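Local coordinates for protein histidine kinase (Synechocystis sp., PDB 5DFY) that senses light through its phycocyanobilin-binding GAF domain, the part described here, and as a whole protein probably phosphorylates a protein histidine from ATP, at residues Y74-D79 / W163-A168; G117-H122 / F151-V156; S124-D129 / R175-R180. All coordinates share one frame; numbering follows the deposited sequence.

Contact 1. Residues Y74-D79 / W163-A168. With CYC (phycocyanobilin), chain B.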
# COMPACT_ATOMS: atom_id res chain seq x y z
N TYR A 74 16.52 -0.45 -6.65
CA TYR A 74 17.08 0.86 -6.34
C TYR A 74 16.13 1.56 -5.40
O TYR A 74 14.96 1.71 -5.74
CB TYR A 74 17.26 1.67 -7.62
CG TYR A 74 17.82 3.07 -7.55
CD1 TYR A 74 19.19 3.28 -7.56
CD2 TYR A 74 16.98 4.18 -7.56
CE1 TYR A 74 19.71 4.56 -7.55
CE2 TYR A 74 17.50 5.47 -7.54
CZ TYR A 74 18.86 5.64 -7.55
OH TYR A 74 19.40 6.91 -7.54
N ARG A 75 16.62 1.95 -4.24
CA ARG A 75 15.78 2.54 -3.19
C ARG A 75 16.09 4.02 -3.07
O ARG A 75 17.26 4.39 -2.92
CB ARG A 75 16.04 1.85 -1.86
CG ARG A 75 15.16 2.36 -0.73
CD ARG A 75 15.50 1.68 0.57
NE ARG A 75 16.86 2.01 0.94
CZ ARG A 75 17.66 1.25 1.68
NH1 ARG A 75 17.23 0.10 2.17
NH2 ARG A 75 18.89 1.66 1.93
N PHE A 76 15.06 4.86 -3.11
CA PHE A 76 15.24 6.30 -2.94
C PHE A 76 15.57 6.70 -1.50
O PHE A 76 15.04 6.16 -0.52
CB PHE A 76 14.00 7.04 -3.39
CG PHE A 76 13.81 7.07 -4.88
CD1 PHE A 76 14.71 7.73 -5.70
CD2 PHE A 76 12.73 6.44 -5.47
CE1 PHE A 76 14.52 7.77 -7.08
CE2 PHE A 76 12.52 6.48 -6.84
CZ PHE A 76 13.43 7.14 -7.65
N ASN A 77 16.50 7.64 -1.40
CA ASN A 77 16.82 8.29 -0.14
C ASN A 77 15.86 9.45 0.04
O ASN A 77 15.17 9.83 -0.90
CB ASN A 77 18.25 8.79 -0.14
CG ASN A 77 19.26 7.68 -0.14
OD1 ASN A 77 19.08 6.67 0.54
ND2 ASN A 77 20.33 7.85 -0.92
N PRO A 78 15.83 10.04 1.24
CA PRO A 78 14.90 11.15 1.45
C PRO A 78 15.10 12.31 0.46
O PRO A 78 14.10 12.92 0.07
CB PRO A 78 15.20 11.57 2.89
CG PRO A 78 15.61 10.28 3.55
CD PRO A 78 16.43 9.57 2.50
N ASP A 79 16.33 12.58 0.04
CA ASP A 79 16.58 13.69 -0.89
C ASP A 79 16.48 13.27 -2.35
O ASP A 79 16.89 14.00 -3.24
CB ASP A 79 17.96 14.31 -0.62
CG ASP A 79 19.12 13.39 -0.93
OD1 ASP A 79 18.90 12.27 -1.41
OD2 ASP A 79 20.29 13.79 -0.70
N TRP A 163 8.89 4.38 -3.33
CA TRP A 163 9.97 3.90 -2.51
C TRP A 163 11.25 3.66 -3.32
O TRP A 163 12.36 3.82 -2.80
CB TRP A 163 9.51 2.61 -1.84
CG TRP A 163 10.53 1.78 -1.14
CD1 TRP A 163 10.81 1.77 0.20
CD2 TRP A 163 11.39 0.79 -1.73
NE1 TRP A 163 11.78 0.85 0.48
CE2 TRP A 163 12.16 0.24 -0.69
CE3 TRP A 163 11.58 0.33 -3.03
CZ2 TRP A 163 13.10 -0.76 -0.91
CZ3 TRP A 163 12.51 -0.66 -3.24
CH2 TRP A 163 13.27 -1.19 -2.19
N GLY A 164 11.09 3.31 -4.58
CA GLY A 164 12.25 2.94 -5.37
C GLY A 164 11.86 2.53 -6.77
O GLY A 164 10.73 2.75 -7.21
N LEU A 165 12.81 1.90 -7.44
CA LEU A 165 12.69 1.46 -8.82
C LEU A 165 13.11 -0.00 -8.92
O LEU A 165 13.99 -0.45 -8.19
CB LEU A 165 13.55 2.29 -9.77
CG LEU A 165 13.39 3.80 -9.71
CD1 LEU A 165 14.38 4.48 -10.65
CD2 LEU A 165 11.99 4.19 -10.09
N LEU A 166 12.50 -0.70 -9.85
CA LEU A 166 12.85 -2.07 -10.23
C LEU A 166 13.23 -2.06 -11.70
O LEU A 166 12.42 -1.69 -12.54
CB LEU A 166 11.67 -3.02 -9.96
CG LEU A 166 11.88 -4.49 -10.33
CD1 LEU A 166 13.02 -5.11 -9.56
CD2 LEU A 166 10.61 -5.25 -10.06
N GLY A 167 14.48 -2.39 -12.01
CA GLY A 167 14.97 -2.35 -13.37
C GLY A 167 15.35 -3.71 -13.92
O GLY A 167 15.93 -4.52 -13.21
N ALA A 168 15.02 -3.94 -15.17
CA ALA A 168 15.42 -5.11 -15.94
C ALA A 168 16.29 -4.63 -17.12
O ALA A 168 15.94 -3.67 -17.81
CB ALA A 168 14.23 -5.87 -16.42
CHA CYC B . 16.69 10.28 -16.93
NA CYC B . 17.75 8.59 -15.35
C1A CYC B . 16.69 9.14 -16.21
C2A CYC B . 15.55 8.17 -16.17
C3A CYC B . 15.91 7.06 -15.31
C4A CYC B . 17.27 7.32 -14.82
CMA CYC B . 15.01 5.89 -15.00
CAA CYC B . 14.22 8.40 -16.86
CBA CYC B . 13.49 9.33 -15.86
CGA CYC B . 12.12 9.85 -16.28
O1A CYC B . 11.77 9.75 -17.48
O2A CYC B . 11.33 10.41 -15.45
CHB CYC B . 18.11 6.55 -13.86
NB CYC B . 17.55 4.23 -14.66
C1B CYC B . 18.03 5.24 -13.67
C2B CYC B . 18.43 4.53 -12.45
C3B CYC B . 18.24 3.16 -12.64
C4B CYC B . 17.72 2.92 -14.00
CMB CYC B . 18.97 5.23 -11.22
CAB CYC B . 18.52 2.05 -11.63
CBB CYC B . 17.21 1.41 -11.18
OB CYC B . 17.43 1.87 -14.54
NC CYC B . 21.88 10.71 -15.18
C1C CYC B . 23.02 10.36 -14.85
C2C CYC B . 24.08 11.71 -14.97
C3C CYC B . 23.30 12.76 -14.92
C4C CYC B . 21.91 12.21 -15.55
CMC CYC B . 25.22 11.62 -13.89
CAC CYC B . 23.78 14.11 -15.69
CBC CYC B . 24.90 14.74 -14.89
OC CYC B . 23.38 9.26 -14.48
CHD CYC B . 20.97 12.97 -16.14
ND CYC B . 19.01 11.29 -16.21
C1D CYC B . 19.66 12.44 -16.61
C2D CYC B . 18.91 13.08 -17.55
C3D CYC B . 17.78 12.35 -17.74
C4D CYC B . 17.85 11.24 -16.90
CMD CYC B . 19.32 14.39 -18.20
CAD CYC B . 16.65 12.67 -18.69
CBD CYC B . 16.78 11.88 -19.97
CGD CYC B . 18.02 12.32 -20.73
O1D CYC B . 19.03 11.57 -20.82
O2D CYC B . 18.07 13.46 -21.27
O HOH W 1 12.63 4.77 -0.17

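Contact 2. Residues G117-H122 / F151-V156. With CYC (phycocyanobilin), chain B.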
# COMPACT_ATOMS: atom_id res chain seq x y z
N GLY A 117 10.66 11.87 -10.88
CA GLY A 117 10.25 11.99 -12.27
C GLY A 117 8.92 11.32 -12.58
O GLY A 117 7.96 11.42 -11.81
N ARG A 118 8.88 10.62 -13.72
CA ARG A 118 7.63 10.02 -14.20
C ARG A 118 7.12 8.96 -13.24
O ARG A 118 5.95 8.62 -13.25
CB ARG A 118 7.82 9.41 -15.59
CG ARG A 118 8.65 8.12 -15.61
CD ARG A 118 8.65 7.51 -16.99
NE ARG A 118 9.36 8.38 -17.93
CZ ARG A 118 9.26 8.30 -19.25
NH1 ARG A 118 8.47 7.38 -19.80
NH2 ARG A 118 9.94 9.14 -20.01
N TYR A 119 8.02 8.44 -12.41
CA TYR A 119 7.71 7.33 -11.54
C TYR A 119 6.73 7.76 -10.44
O TYR A 119 5.97 6.94 -9.93
CB TYR A 119 9.01 6.77 -10.97
CG TYR A 119 9.84 6.19 -12.09
CD1 TYR A 119 9.47 5.01 -12.69
CD2 TYR A 119 10.97 6.84 -12.56
CE1 TYR A 119 10.18 4.48 -13.73
CE2 TYR A 119 11.70 6.30 -13.63
CZ TYR A 119 11.29 5.12 -14.19
OH TYR A 119 11.98 4.54 -15.23
N ARG A 120 6.70 9.06 -10.14
CA ARG A 120 5.70 9.64 -9.23
C ARG A 120 4.28 9.34 -9.71
O ARG A 120 3.35 9.23 -8.91
CB ARG A 120 5.88 11.14 -9.12
CG ARG A 120 7.20 11.62 -8.54
CD ARG A 120 7.36 13.16 -8.72
NE ARG A 120 7.58 13.58 -10.10
CZ ARG A 120 7.78 14.84 -10.48
NH1 ARG A 120 7.79 15.82 -9.57
NH2 ARG A 120 7.98 15.14 -11.76
N ASN A 121 4.12 9.25 -11.03
CA ASN A 121 2.82 8.98 -11.66
C ASN A 121 2.58 7.51 -12.04
O ASN A 121 1.75 7.21 -12.88
CB ASN A 121 2.67 9.85 -12.91
CG ASN A 121 1.23 9.94 -13.42
OD1 ASN A 121 0.27 10.01 -12.64
ND2 ASN A 121 1.10 9.92 -14.73
N HIS A 122 3.30 6.58 -11.41
CA HIS A 122 3.17 5.14 -11.69
C HIS A 122 3.53 4.77 -13.13
O HIS A 122 3.04 3.77 -13.66
CB HIS A 122 1.76 4.63 -11.37
CG HIS A 122 1.38 4.82 -9.94
ND1 HIS A 122 1.53 3.82 -8.99
CD2 HIS A 122 0.85 5.88 -9.29
CE1 HIS A 122 1.11 4.26 -7.82
NE2 HIS A 122 0.69 5.51 -7.97
N PHE A 151 16.82 -1.22 -21.39
CA PHE A 151 16.30 -1.32 -20.02
C PHE A 151 14.81 -1.14 -19.95
O PHE A 151 14.21 -0.48 -20.79
CB PHE A 151 17.00 -0.33 -19.08
CG PHE A 151 16.71 1.12 -19.33
CD1 PHE A 151 15.58 1.73 -18.79
CD2 PHE A 151 17.59 1.90 -20.06
CE1 PHE A 151 15.31 3.07 -19.00
CE2 PHE A 151 17.33 3.26 -20.27
CZ PHE A 151 16.19 3.85 -19.74
N LEU A 152 14.24 -1.70 -18.91
CA LEU A 152 12.84 -1.53 -18.59
C LEU A 152 12.79 -1.23 -17.09
O LEU A 152 13.13 -2.11 -16.28
CB LEU A 152 12.06 -2.78 -18.96
CG LEU A 152 10.61 -2.90 -18.49
CD1 LEU A 152 9.80 -1.69 -18.75
CD2 LEU A 152 10.00 -4.13 -19.13
N THR A 153 12.42 -0.01 -16.70
CA THR A 153 12.50 0.39 -15.31
C THR A 153 11.13 0.90 -14.88
O THR A 153 10.54 1.74 -15.54
CB THR A 153 13.64 1.44 -15.12
OG1 THR A 153 14.88 0.81 -15.48
CG2 THR A 153 13.74 1.93 -13.69
N VAL A 154 10.63 0.31 -13.79
CA VAL A 154 9.27 0.56 -13.30
C VAL A 154 9.31 1.02 -11.85
O VAL A 154 10.29 0.80 -11.14
CB VAL A 154 8.38 -0.68 -13.43
CG1 VAL A 154 8.34 -1.16 -14.84
CG2 VAL A 154 8.85 -1.79 -12.52
N PRO A 155 8.24 1.68 -11.38
CA PRO A 155 8.23 2.17 -10.01
C PRO A 155 7.81 1.14 -8.98
O PRO A 155 6.99 0.28 -9.29
CB PRO A 155 7.20 3.31 -10.05
CG PRO A 155 6.31 2.97 -11.16
CD PRO A 155 7.05 2.11 -12.14
N VAL A 156 8.39 1.24 -7.78
CA VAL A 156 8.00 0.41 -6.65
C VAL A 156 7.34 1.32 -5.62
O VAL A 156 8.03 2.14 -4.99
CB VAL A 156 9.21 -0.30 -6.03
CG1 VAL A 156 8.74 -1.16 -4.88
CG2 VAL A 156 9.94 -1.13 -7.07
CHA CYC B . 16.69 10.28 -16.93
NA CYC B . 17.75 8.59 -15.35
C1A CYC B . 16.69 9.14 -16.21
C2A CYC B . 15.55 8.17 -16.17
C3A CYC B . 15.91 7.06 -15.31
C4A CYC B . 17.27 7.32 -14.82
CMA CYC B . 15.01 5.89 -15.00
CAA CYC B . 14.22 8.40 -16.86
CBA CYC B . 13.49 9.33 -15.86
CGA CYC B . 12.12 9.85 -16.28
O1A CYC B . 11.77 9.75 -17.48
O2A CYC B . 11.33 10.41 -15.45
CHB CYC B . 18.11 6.55 -13.86
NB CYC B . 17.55 4.23 -14.66
C1B CYC B . 18.03 5.24 -13.67
C2B CYC B . 18.43 4.53 -12.45
C3B CYC B . 18.24 3.16 -12.64
C4B CYC B . 17.72 2.92 -14.00
CMB CYC B . 18.97 5.23 -11.22
CAB CYC B . 18.52 2.05 -11.63
CBB CYC B . 17.21 1.41 -11.18
OB CYC B . 17.43 1.87 -14.54
NC CYC B . 21.88 10.71 -15.18
C1C CYC B . 23.02 10.36 -14.85
C2C CYC B . 24.08 11.71 -14.97
C3C CYC B . 23.30 12.76 -14.92
C4C CYC B . 21.91 12.21 -15.55
CMC CYC B . 25.22 11.62 -13.89
CAC CYC B . 23.78 14.11 -15.69
CBC CYC B . 24.90 14.74 -14.89
OC CYC B . 23.38 9.26 -14.48
CHD CYC B . 20.97 12.97 -16.14
ND CYC B . 19.01 11.29 -16.21
C1D CYC B . 19.66 12.44 -16.61
C2D CYC B . 18.91 13.08 -17.55
C3D CYC B . 17.78 12.35 -17.74
C4D CYC B . 17.85 11.24 -16.90
CMD CYC B . 19.32 14.39 -18.20
CAD CYC B . 16.65 12.67 -18.69
CBD CYC B . 16.78 11.88 -19.97
CGD CYC B . 18.02 12.32 -20.73
O1D CYC B . 19.03 11.57 -20.82
O2D CYC B . 18.07 13.46 -21.27

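Contact 3. Residues S124-D129 / R175-R180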
# COMPACT_ATOMS: atom_id res chain seq x y z
N SER A 124 6.25 3.85 -16.31
CA SER A 124 7.53 3.19 -16.53
C SER A 124 8.23 3.74 -17.76
O SER A 124 7.68 4.54 -18.50
CB SER A 124 7.34 1.68 -16.62
OG SER A 124 6.43 1.30 -17.61
N LEU A 125 9.49 3.35 -17.94
CA LEU A 125 10.26 3.70 -19.11
C LEU A 125 10.92 2.44 -19.65
O LEU A 125 11.64 1.73 -18.93
CB LEU A 125 11.30 4.77 -18.80
CG LEU A 125 12.22 5.16 -19.97
CD1 LEU A 125 11.43 5.65 -21.16
CD2 LEU A 125 13.23 6.20 -19.52
N ALA A 126 10.64 2.16 -20.92
CA ALA A 126 11.21 1.04 -21.64
C ALA A 126 12.01 1.58 -22.81
O ALA A 126 11.49 2.32 -23.65
CB ALA A 126 10.13 0.10 -22.14
N VAL A 127 13.28 1.21 -22.86
CA VAL A 127 14.21 1.69 -23.89
C VAL A 127 14.89 0.48 -24.51
O VAL A 127 15.57 -0.29 -23.82
CB VAL A 127 15.23 2.67 -23.30
CG1 VAL A 127 16.36 2.96 -24.29
CG2 VAL A 127 14.54 3.95 -22.88
N GLY A 128 14.70 0.32 -25.80
CA GLY A 128 15.21 -0.84 -26.51
C GLY A 128 16.67 -0.77 -26.91
O GLY A 128 17.31 -1.80 -27.08
N ASP A 129 17.20 0.43 -27.06
CA ASP A 129 18.61 0.62 -27.39
C ASP A 129 19.05 1.96 -26.87
O ASP A 129 18.65 3.00 -27.39
CB ASP A 129 18.84 0.53 -28.91
CG ASP A 129 20.29 0.48 -29.28
OD1 ASP A 129 21.14 0.87 -28.46
OD2 ASP A 129 20.59 0.02 -30.41
N ARG A 175 16.97 -4.69 -27.31
CA ARG A 175 15.83 -5.53 -27.03
C ARG A 175 14.57 -4.73 -27.21
O ARG A 175 14.39 -3.72 -26.54
CB ARG A 175 15.88 -6.07 -25.61
CG ARG A 175 14.71 -6.93 -25.26
CD ARG A 175 14.93 -7.64 -23.95
NE ARG A 175 13.78 -8.47 -23.64
CZ ARG A 175 13.75 -9.41 -22.73
NH1 ARG A 175 14.81 -9.66 -21.98
NH2 ARG A 175 12.64 -10.11 -22.55
N HIS A 176 13.68 -5.21 -28.06
CA HIS A 176 12.37 -4.58 -28.18
C HIS A 176 11.46 -5.11 -27.09
O HIS A 176 11.04 -6.26 -27.16
CB HIS A 176 11.74 -4.83 -29.54
CG HIS A 176 10.38 -4.21 -29.68
ND1 HIS A 176 9.30 -4.88 -30.21
CD2 HIS A 176 9.93 -2.98 -29.33
CE1 HIS A 176 8.25 -4.09 -30.20
NE2 HIS A 176 8.60 -2.93 -29.66
N TRP A 177 11.19 -4.27 -26.09
CA TRP A 177 10.35 -4.67 -24.98
C TRP A 177 8.88 -4.72 -25.40
O TRP A 177 8.38 -3.76 -25.97
CB TRP A 177 10.51 -3.70 -23.82
CG TRP A 177 11.94 -3.56 -23.32
CD1 TRP A 177 12.81 -2.54 -23.60
CD2 TRP A 177 12.64 -4.45 -22.45
NE1 TRP A 177 14.00 -2.74 -22.95
CE2 TRP A 177 13.91 -3.91 -22.23
CE3 TRP A 177 12.30 -5.66 -21.82
CZ2 TRP A 177 14.86 -4.53 -21.43
CZ3 TRP A 177 13.24 -6.27 -21.03
CH2 TRP A 177 14.50 -5.71 -20.83
N GLN A 178 8.22 -5.84 -25.13
CA GLN A 178 6.83 -6.04 -25.51
C GLN A 178 5.93 -5.39 -24.47
O GLN A 178 6.26 -5.35 -23.30
CB GLN A 178 6.49 -7.51 -25.64
CG GLN A 178 7.33 -8.30 -26.67
CD GLN A 178 7.33 -7.68 -28.07
OE1 GLN A 178 8.39 -7.55 -28.70
NE2 GLN A 178 6.15 -7.30 -28.56
N ALA A 179 4.78 -4.89 -24.92
CA ALA A 179 3.82 -4.25 -24.03
C ALA A 179 3.48 -5.16 -22.85
O ALA A 179 3.29 -4.69 -21.73
CB ALA A 179 2.56 -3.86 -24.79
N ARG A 180 3.40 -6.46 -23.11
CA ARG A 180 3.08 -7.43 -22.08
C ARG A 180 4.16 -7.46 -21.00
O ARG A 180 3.86 -7.47 -19.81
CB ARG A 180 2.91 -8.83 -22.69
CG ARG A 180 2.94 -9.95 -21.67
CD ARG A 180 2.97 -11.31 -22.36
NE ARG A 180 4.15 -11.47 -23.21
CZ ARG A 180 5.28 -12.04 -22.81
NH1 ARG A 180 5.40 -12.52 -21.58
NH2 ARG A 180 6.31 -12.14 -23.65

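Contact 1. Residues Y74-D79 / W163-A168
Tyr-74 and Leu-165 form an antiparallel hydrogen-bonded pair that joins strand 70-76 to strand 161-170 in the GAF sheet. Leu-165 N donates to Tyr-74 O at 2.7 Å, and the return bond from Tyr-74 N to Leu-165 O measures 3.0 Å. Arg-75 and Gly-164 follow as a non-hydrogen-bonded pair. Beyond them Phe-76 N reaches Trp-163 O at 2.9 Å. One water donates to this same oxygen and to Phe-76 O, tying the strands together where they part. Trp-163 and Gly-164 both face Val-156 of the neighbouring strand 150-158, a classic beta bulge.

Apolar contacts gather around Leu-165. Its CD1 lies 4.0 Å from Tyr-74 CD2, the two side chains running side by side, while Phe-76 comes across with CZ 3.9 Å from Leu-165 CG. The Phe-76 ring also rests against bare backbone, CD2 being 3.5 Å from Gly-164 CA. Tyr-74 presents one ring face to the CMB methyl of phycocyanobilin, CZ lying 3.7 Å from it, because its CG extends opposite the backbone N (chi1 180°).

A CH-pi contact marks the sheet face that carries Arg-75: its CG sits over the six-membered ring of Trp-163, 4.0 Å from the centroid. The arginine chain then bends, and its guanidinium, in a long, weak ion pair with Glu-83, stands 89° to the indole.

Hydrogen bonding between the two segments is thus all backbone or water-mediated, one face offering the chromophore a hydrocarbon and aromatic wall, the other shielding an arginine stem with indole.

Contact 2. Residues G117-H122 / F151-V156
Propionate oxygen O1A of phycocyanobilin is gripped twice by Arg-118, the residue preceding the Tyr-119 that meets Thr-153: NE donates to it at 2.8 Å, and NH2 adds a weaker bond. Arg-118 N donates almost straight to the other oxygen, O2A, at 3.0 Å, so backbone and guanidinium together hold the carboxylate. Gly-117 CA lies 3.7 Å from O2A of the same propionate.

Thr-153 takes hold of the chromophore elsewhere. With OG1 anti to the carbonyl carbon (chi1 -62°), its hydroxyl donates to the chromophore carbonyl oxygen OB at 2.9 Å, and CG2 turns to the Tyr-119 hydroxyl. That hydroxyl donates to Thr-153 O at 3.2 Å, approaching from above the carbonyl plane and not along a lone pair. The edge of the Tyr-119 ring meets Pro-155, CD1 to CD 3.8 Å, while Arg-118 CG covers the centre of one ring face.

The 3-10 turn 118-120, which follows helix 109-113, lies against the chromophore side of strand 150-158. That strand is hydrogen-bonded between strands 125-127 and 161-170, and on its other face Leu-152 and Val-154 pack against helix 179-203.

Contact 3. Residues S124-D129 / R175-R180
Trp-177 turns its indole toward Val-127 because CG stands anti to the carbonyl carbon, beside the backbone N (chi1 -57°), while the fully extended chain of Arg-175 runs over the ring. Arg-175 CD lies above one face of the indole, offset toward the rim, and farther out a face of the guanidinium covers CZ3.

Across the contact, Trp-177 NE1 donates to Val-127 O at 3.0 Å. The oxygen lies in the indole plane, yet the donor comes from well above the carbonyl plane (67°), off the lone pairs. The second bond is better aligned: Arg-175 N meets Gly-128 O at 2.9 Å, in the carbonyl plane and on a lone pair. Ala-126 adds an apolar touch, its CB 4.0 Å from Trp-177 CD1.

A phenylalanine in place of Trp-177 would probably leave Val-127 O without its indole donor and uncover part of the Arg-175 stem.

The guanidinium is itself held by a salt bridge from NH2 to Glu-181, on the first turn of helix 179-203, and by a hydrogen bond from NH1 to the side-chain oxygen of Gln-170. Glu-181 also accepts from the backbone N of Gln-178, the N-cap. One indole N-H and one backbone N-H thus fasten the end of strand 125-127 and the residue after it to the segment entering this helix, while a salt bridge and a hydrogen bond hold the arginine that covers the ring.

Overall arrangement
All three contacts meet on one antiparallel sheet, in which strand 161-170 of contact 1, strand 150-158 of contact 2 and strand 125-127 of contact 3 are successive neighbours. The centres of contacts 1 and 2 lie about 9 Å apart, those of 2 and 3 about 13 Å, and those of 1 and 3 about 19 Å. Gly-164 O with Val-156 N, and Phe-151 O with Val-127 N, are probable hydrogen bonds between them. Contacts 1 and 2 both touch phycocyanobilin, which is covalently bound at Cys-138, and Leu-165 packs on Tyr-119 between them. Contact 3 reaches the pocket through Leu-125, and its Trp-177 touches Ala-168 of contact 1.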